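Local coordinates for protein NADPH-flavin oxidoreductase (Vibrio harveyi, PDB 1BKJ) that catalyses the NADPH-dependent reduction of FMN to FMNH2, which it supplies to luciferase for bioluminescence, at residues R12-T18 / G158-P164. Coordinates in Å, arbitrary orientation, origin at the centre of the assembly. Residue numbers count along the deposited sequence, not the author numbering.
Sequences RSIRKFT and GHPDQNP. With FMN (flavin mononucleotide), chain D.
The N-terminal FMN-binding loop of this nitroreductase-family flavin reductase lies against the loop that leaves strand 149-158. Both segments are largely extended and run antiparallel, each kinked once, at Arg15 (phi/psi -123/16) and Asp161 (-129/31). Arg12 lies beside Pro164 and Phe17 beside Asp161 (CA-CA 6.7 and 4.8 Å). A single beta bridge joins Phe17 and Pro160: Thr18 N donates to His159 O (3.0 Å) and Asp161 N to Lys16 O (2.9 Å). Water 2 links Thr18 O to His159 N. Lys16, all-trans, reaches Asp161 in a long salt bridge (NZ-OD2 3.7 Å). Gln162 (chi1 p, chi2 t) OE1 accepts a hydrogen bond from Arg15 N (2.8 Å). Water 1 joins the same OE1 to Arg15 NH1, so the Gln162 side chain holds Arg15 both by its backbone N and, through water, by its guanidinium. Ile14 packs on Pro164 (CD1-CD 3.7 Å) and Pro160 (CG2-CB 4.2 Å). Arg12 NE hydrogen-bonds Ala10 O, while Arg12 NH1 lies 2.6 Å from Asn163 OD1. On the cofactor side, Ser13 N and OG bind phosphate O2P and O3P (2.8 and 2.7 Å), and Arg15 NE binds flavin O2 (2.7 Å). Ile14 and Gly158 form backbone hydrogen bonds with Gly126 and Gly125 at strand 125-129, while Arg15 and Phe17 touch Tyr69 of helix 69-72.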
ATOM      1  N   ARG A  12     -16.747  -4.606  -0.085  1.00 17.76           N
ATOM      2  CA  ARG A  12     -17.332  -3.786   0.976  1.00 18.67           C
ATOM      3  C   ARG A  12     -16.711  -4.328   2.265  1.00 17.80           C
ATOM      4  O   ARG A  12     -16.400  -5.534   2.349  1.00 18.04           O
ATOM      5  CB  ARG A  12     -18.890  -3.694   1.002  1.00 20.88           C
ATOM      6  CG  ARG A  12     -19.630  -4.943   1.139  1.00 25.06           C
ATOM      7  CD  ARG A  12     -20.153  -5.406  -0.208  1.00 28.19           C
ATOM      8  NE  ARG A  12     -19.925  -6.832  -0.340  1.00 32.69           N
ATOM      9  CZ  ARG A  12     -20.571  -7.763   0.365  1.00 34.30           C
ATOM     10  NH1 ARG A  12     -21.514  -7.426   1.248  1.00 35.70           N
ATOM     11  NH2 ARG A  12     -20.217  -9.033   0.277  1.00 35.85           N
ATOM     12  N   SER A  13     -16.405  -3.427   3.191  1.00 16.76           N
ATOM     13  CA  SER A  13     -15.826  -3.814   4.473  1.00 16.03           C
ATOM     14  C   SER A  13     -16.877  -4.514   5.312  1.00 15.79           C
ATOM     15  O   SER A  13     -18.035  -4.096   5.336  1.00 15.19           O
ATOM     16  CB  SER A  13     -15.279  -2.613   5.222  1.00 16.23           C
ATOM     17  OG  SER A  13     -14.155  -2.071   4.539  1.00 16.95           O
ATOM     18  N   ILE A  14     -16.485  -5.659   5.866  1.00 15.99           N
ATOM     19  CA  ILE A  14     -17.342  -6.489   6.697  1.00 16.10           C
ATOM     20  C   ILE A  14     -16.892  -6.334   8.147  1.00 16.38           C
ATOM     21  O   ILE A  14     -15.707  -6.513   8.476  1.00 16.34           O
ATOM     22  CB  ILE A  14     -17.309  -7.984   6.256  1.00 15.67           C
ATOM     23  CG1 ILE A  14     -17.762  -8.144   4.795  1.00 16.07           C
ATOM     24  CG2 ILE A  14     -18.150  -8.856   7.197  1.00 16.45           C
ATOM     25  CD1 ILE A  14     -19.176  -7.668   4.471  1.00 15.39           C
ATOM     26  N   ARG A  15     -17.854  -5.995   9.003  1.00 16.35           N
ATOM     27  CA  ARG A  15     -17.611  -5.749  10.411  1.00 16.68           C
ATOM     28  C   ARG A  15     -18.424  -6.629  11.365  1.00 17.38           C
ATOM     29  O   ARG A  15     -18.555  -6.308  12.547  1.00 16.62           O
ATOM     30  CB  ARG A  15     -17.835  -4.258  10.701  1.00 17.39           C
ATOM     31  CG  ARG A  15     -16.819  -3.327  10.026  1.00 17.83           C
ATOM     32  CD  ARG A  15     -17.168  -1.867  10.240  1.00 18.33           C
ATOM     33  NE  ARG A  15     -16.278  -0.968   9.497  1.00 16.99           N
ATOM     34  CZ  ARG A  15     -16.539  -0.467   8.293  1.00 16.55           C
ATOM     35  NH1 ARG A  15     -17.665  -0.770   7.667  1.00 16.79           N
ATOM     36  NH2 ARG A  15     -15.684   0.356   7.713  1.00 15.58           N
ATOM     37  N   LYS A  16     -18.994  -7.716  10.836  1.00 18.04           N
ATOM     38  CA  LYS A  16     -19.748  -8.688  11.635  1.00 18.77           C
ATOM     39  C   LYS A  16     -19.459 -10.059  11.041  1.00 18.15           C
ATOM     40  O   LYS A  16     -19.621 -10.272   9.840  1.00 17.57           O
ATOM     41  CB  LYS A  16     -21.255  -8.410  11.653  1.00 21.07           C
ATOM     42  CG  LYS A  16     -21.931  -8.959  12.912  1.00 24.29           C
ATOM     43  CD  LYS A  16     -23.441  -8.818  12.871  1.00 27.42           C
ATOM     44  CE  LYS A  16     -24.060  -9.585  14.028  1.00 29.59           C
ATOM     45  NZ  LYS A  16     -25.522  -9.799  13.813  1.00 32.37           N
ATOM     46  N   PHE A  17     -18.998 -10.975  11.894  1.00 17.82           N
ATOM     47  CA  PHE A  17     -18.615 -12.319  11.468  1.00 17.47           C
ATOM     48  C   PHE A  17     -19.293 -13.422  12.247  1.00 17.51           C
ATOM     49  O   PHE A  17     -19.711 -13.213  13.388  1.00 17.29           O
ATOM     50  CB  PHE A  17     -17.100 -12.507  11.643  1.00 17.52           C
ATOM     51  CG  PHE A  17     -16.268 -11.483  10.928  1.00 17.80           C
ATOM     52  CD1 PHE A  17     -16.018 -11.606   9.556  1.00 17.75           C
ATOM     53  CD2 PHE A  17     -15.751 -10.370  11.617  1.00 18.34           C
ATOM     54  CE1 PHE A  17     -15.259 -10.640   8.856  1.00 18.23           C
ATOM     55  CE2 PHE A  17     -14.986  -9.385  10.937  1.00 18.61           C
ATOM     56  CZ  PHE A  17     -14.739  -9.524   9.544  1.00 18.33           C
ATOM     57  N   THR A  18     -19.410 -14.599  11.623  1.00 17.19           N
ATOM     58  CA  THR A  18     -19.958 -15.771  12.307  1.00 17.27           C
ATOM     59  C   THR A  18     -18.753 -16.454  13.002  1.00 17.97           C
ATOM     60  O   THR A  18     -17.608 -16.024  12.812  1.00 18.34           O
ATOM     61  CB  THR A  18     -20.651 -16.776  11.346  1.00 16.51           C
ATOM     62  OG1 THR A  18     -19.697 -17.309  10.428  1.00 16.08           O
ATOM     63  CG2 THR A  18     -21.785 -16.120  10.575  1.00 16.22           C
ATOM     64  N   GLY A 158     -12.857 -13.320   8.037  1.00 16.33           N
ATOM     65  CA  GLY A 158     -13.815 -14.312   8.506  1.00 16.42           C
ATOM     66  C   GLY A 158     -15.024 -14.425   7.605  1.00 16.34           C
ATOM     67  O   GLY A 158     -15.113 -13.754   6.576  1.00 16.06           O
ATOM     68  N   HIS A 159     -15.971 -15.264   8.002  1.00 16.69           N
ATOM     69  CA  HIS A 159     -17.199 -15.452   7.232  1.00 17.19           C
ATOM     70  C   HIS A 159     -18.205 -14.357   7.593  1.00 17.61           C
ATOM     71  O   HIS A 159     -18.504 -14.164   8.770  1.00 17.69           O
ATOM     72  CB  HIS A 159     -17.736 -16.851   7.469  1.00 17.05           C
ATOM     73  CG  HIS A 159     -16.854 -17.913   6.900  1.00 16.78           C
ATOM     74  ND1 HIS A 159     -16.884 -18.262   5.567  1.00 15.66           N
ATOM     75  CD2 HIS A 159     -15.917 -18.700   7.480  1.00 15.95           C
ATOM     76  CE1 HIS A 159     -16.009 -19.226   5.352  1.00 16.78           C
ATOM     77  NE2 HIS A 159     -15.408 -19.507   6.495  1.00 16.65           N
ATOM     78  N   PRO A 160     -18.739 -13.629   6.583  1.00 18.60           N
ATOM     79  CA  PRO A 160     -19.701 -12.534   6.776  1.00 19.23           C
ATOM     80  C   PRO A 160     -21.010 -12.845   7.483  1.00 20.05           C
ATOM     81  O   PRO A 160     -21.600 -13.904   7.253  1.00 20.60           O
ATOM     82  CB  PRO A 160     -20.005 -12.085   5.345  1.00 18.41           C
ATOM     83  CG  PRO A 160     -18.840 -12.528   4.568  1.00 19.53           C
ATOM     84  CD  PRO A 160     -18.575 -13.881   5.137  1.00 18.71           C
ATOM     85  N   ASP A 161     -21.436 -11.924   8.350  1.00 19.96           N
ATOM     86  CA  ASP A 161     -22.718 -12.028   9.037  1.00 20.94           C
ATOM     87  C   ASP A 161     -23.471 -10.709   8.852  1.00 21.55           C
ATOM     88  O   ASP A 161     -24.223 -10.269   9.728  1.00 22.38           O
ATOM     89  CB  ASP A 161     -22.575 -12.389  10.521  1.00 21.31           C
ATOM     90  CG  ASP A 161     -23.870 -12.958  11.119  1.00 22.20           C
ATOM     91  OD1 ASP A 161     -24.708 -13.495  10.365  1.00 22.78           O
ATOM     92  OD2 ASP A 161     -24.046 -12.878  12.345  1.00 23.91           O
ATOM     93  N   GLN A 162     -23.211 -10.069   7.713  1.00 22.48           N
ATOM     94  CA  GLN A 162     -23.853  -8.823   7.288  1.00 23.51           C
ATOM     95  C   GLN A 162     -23.595  -8.668   5.803  1.00 24.36           C
ATOM     96  O   GLN A 162     -22.611  -9.204   5.292  1.00 24.35           O
ATOM     97  CB  GLN A 162     -23.356  -7.587   8.072  1.00 23.53           C
ATOM     98  CG  GLN A 162     -21.882  -7.222   7.940  1.00 23.01           C
ATOM     99  CD  GLN A 162     -21.521  -5.910   8.640  1.00 23.06           C
ATOM    100  OE1 GLN A 162     -20.467  -5.345   8.376  1.00 22.45           O
ATOM    101  NE2 GLN A 162     -22.380  -5.435   9.543  1.00 23.61           N
ATOM    102  N   ASN A 163     -24.485  -7.956   5.111  1.00 25.48           N
ATOM    103  CA  ASN A 163     -24.341  -7.723   3.671  1.00 26.44           C
ATOM    104  C   ASN A 163     -24.562  -6.223   3.355  1.00 26.16           C
ATOM    105  O   ASN A 163     -25.645  -5.837   2.905  1.00 26.34           O
ATOM    106  CB  ASN A 163     -25.322  -8.633   2.886  1.00 28.34           C
ATOM    107  CG  ASN A 163     -25.018  -8.694   1.381  1.00 30.77           C
ATOM    108  OD1 ASN A 163     -23.974  -8.234   0.920  1.00 32.55           O
ATOM    109  ND2 ASN A 163     -25.946  -9.265   0.610  1.00 31.86           N
ATOM    110  N   PRO A 164     -23.540  -5.360   3.602  1.00 25.66           N
ATOM    111  CA  PRO A 164     -23.655  -3.917   3.333  1.00 25.37           C
ATOM    112  C   PRO A 164     -23.636  -3.625   1.834  1.00 24.95           C
ATOM    113  O   PRO A 164     -23.225  -4.476   1.024  1.00 24.90           O
ATOM    114  CB  PRO A 164     -22.400  -3.330   3.994  1.00 25.64           C
ATOM    115  CG  PRO A 164     -21.931  -4.392   4.932  1.00 25.98           C
ATOM    116  CD  PRO A 164     -22.216  -5.646   4.182  1.00 25.60           C
TER
HETATM  117  N1  FMN D 241     -12.636   0.402   9.132  1.00 12.32           N
HETATM  118  C2  FMN D 241     -12.995   0.191  10.443  1.00 12.77           C
HETATM  119  O2  FMN D 241     -14.118  -0.003  10.832  1.00 13.92           O
HETATM  120  N3  FMN D 241     -11.925   0.310  11.318  1.00 13.10           N
HETATM  121  C4  FMN D 241     -10.624   0.819  11.027  1.00 12.97           C
HETATM  122  O4  FMN D 241      -9.852   0.973  11.956  1.00 14.65           O
HETATM  123  C4A FMN D 241     -10.394   1.101   9.640  1.00 12.67           C
HETATM  124  N5  FMN D 241      -9.071   1.336   9.285  1.00 12.23           N
HETATM  125  C5A FMN D 241      -8.689   1.342   7.935  1.00 11.50           C
HETATM  126  C6  FMN D 241      -7.338   1.437   7.653  1.00 11.86           C
HETATM  127  C7  FMN D 241      -6.895   1.385   6.333  1.00 11.58           C
HETATM  128  C7M FMN D 241      -5.357   1.284   6.105  1.00 11.89           C
HETATM  129  C8  FMN D 241      -7.843   1.281   5.275  1.00 11.79           C
HETATM  130  C8M FMN D 241      -7.475   1.352   3.829  1.00 10.46           C
HETATM  131  C9  FMN D 241      -9.183   1.186   5.546  1.00 11.32           C
HETATM  132  C9A FMN D 241      -9.646   1.203   6.898  1.00 11.70           C
HETATM  133  N10 FMN D 241     -11.027   1.016   7.272  1.00 12.66           N
HETATM  134  C10 FMN D 241     -11.394   0.868   8.634  1.00 12.23           C
HETATM  135  C1' FMN D 241     -11.976   0.682   6.351  1.00 12.59           C
HETATM  136  C2' FMN D 241     -12.892   1.776   5.855  1.00 13.09           C
HETATM  137  O2' FMN D 241     -13.368   2.756   6.677  1.00 13.30           O
HETATM  138  C3' FMN D 241     -13.339   1.708   4.455  1.00 14.23           C
HETATM  139  O3' FMN D 241     -12.444   1.132   3.538  1.00 14.76           O
HETATM  140  C4' FMN D 241     -14.278   2.713   3.847  1.00 14.16           C
HETATM  141  O4' FMN D 241     -15.023   3.571   4.679  1.00 17.45           O
HETATM  142  C5' FMN D 241     -14.741   2.561   2.478  1.00 14.17           C
HETATM  143  O5' FMN D 241     -15.750   1.515   2.617  1.00 14.48           O
HETATM  144  P   FMN D 241     -15.628   0.016   1.988  1.00 14.02           P
HETATM  145  O1P FMN D 241     -15.707   0.239   0.556  1.00 14.95           O
HETATM  146  O2P FMN D 241     -16.753  -0.703   2.634  1.00 14.16           O
HETATM  147  O3P FMN D 241     -14.280  -0.526   2.280  1.00 15.05           O
HETATM  148  O   HOH W   1     -19.898  -2.641   7.838  1.00 30.81           O
HETATM  149  O   HOH W   2     -15.795 -16.428  10.531  1.00 18.01           O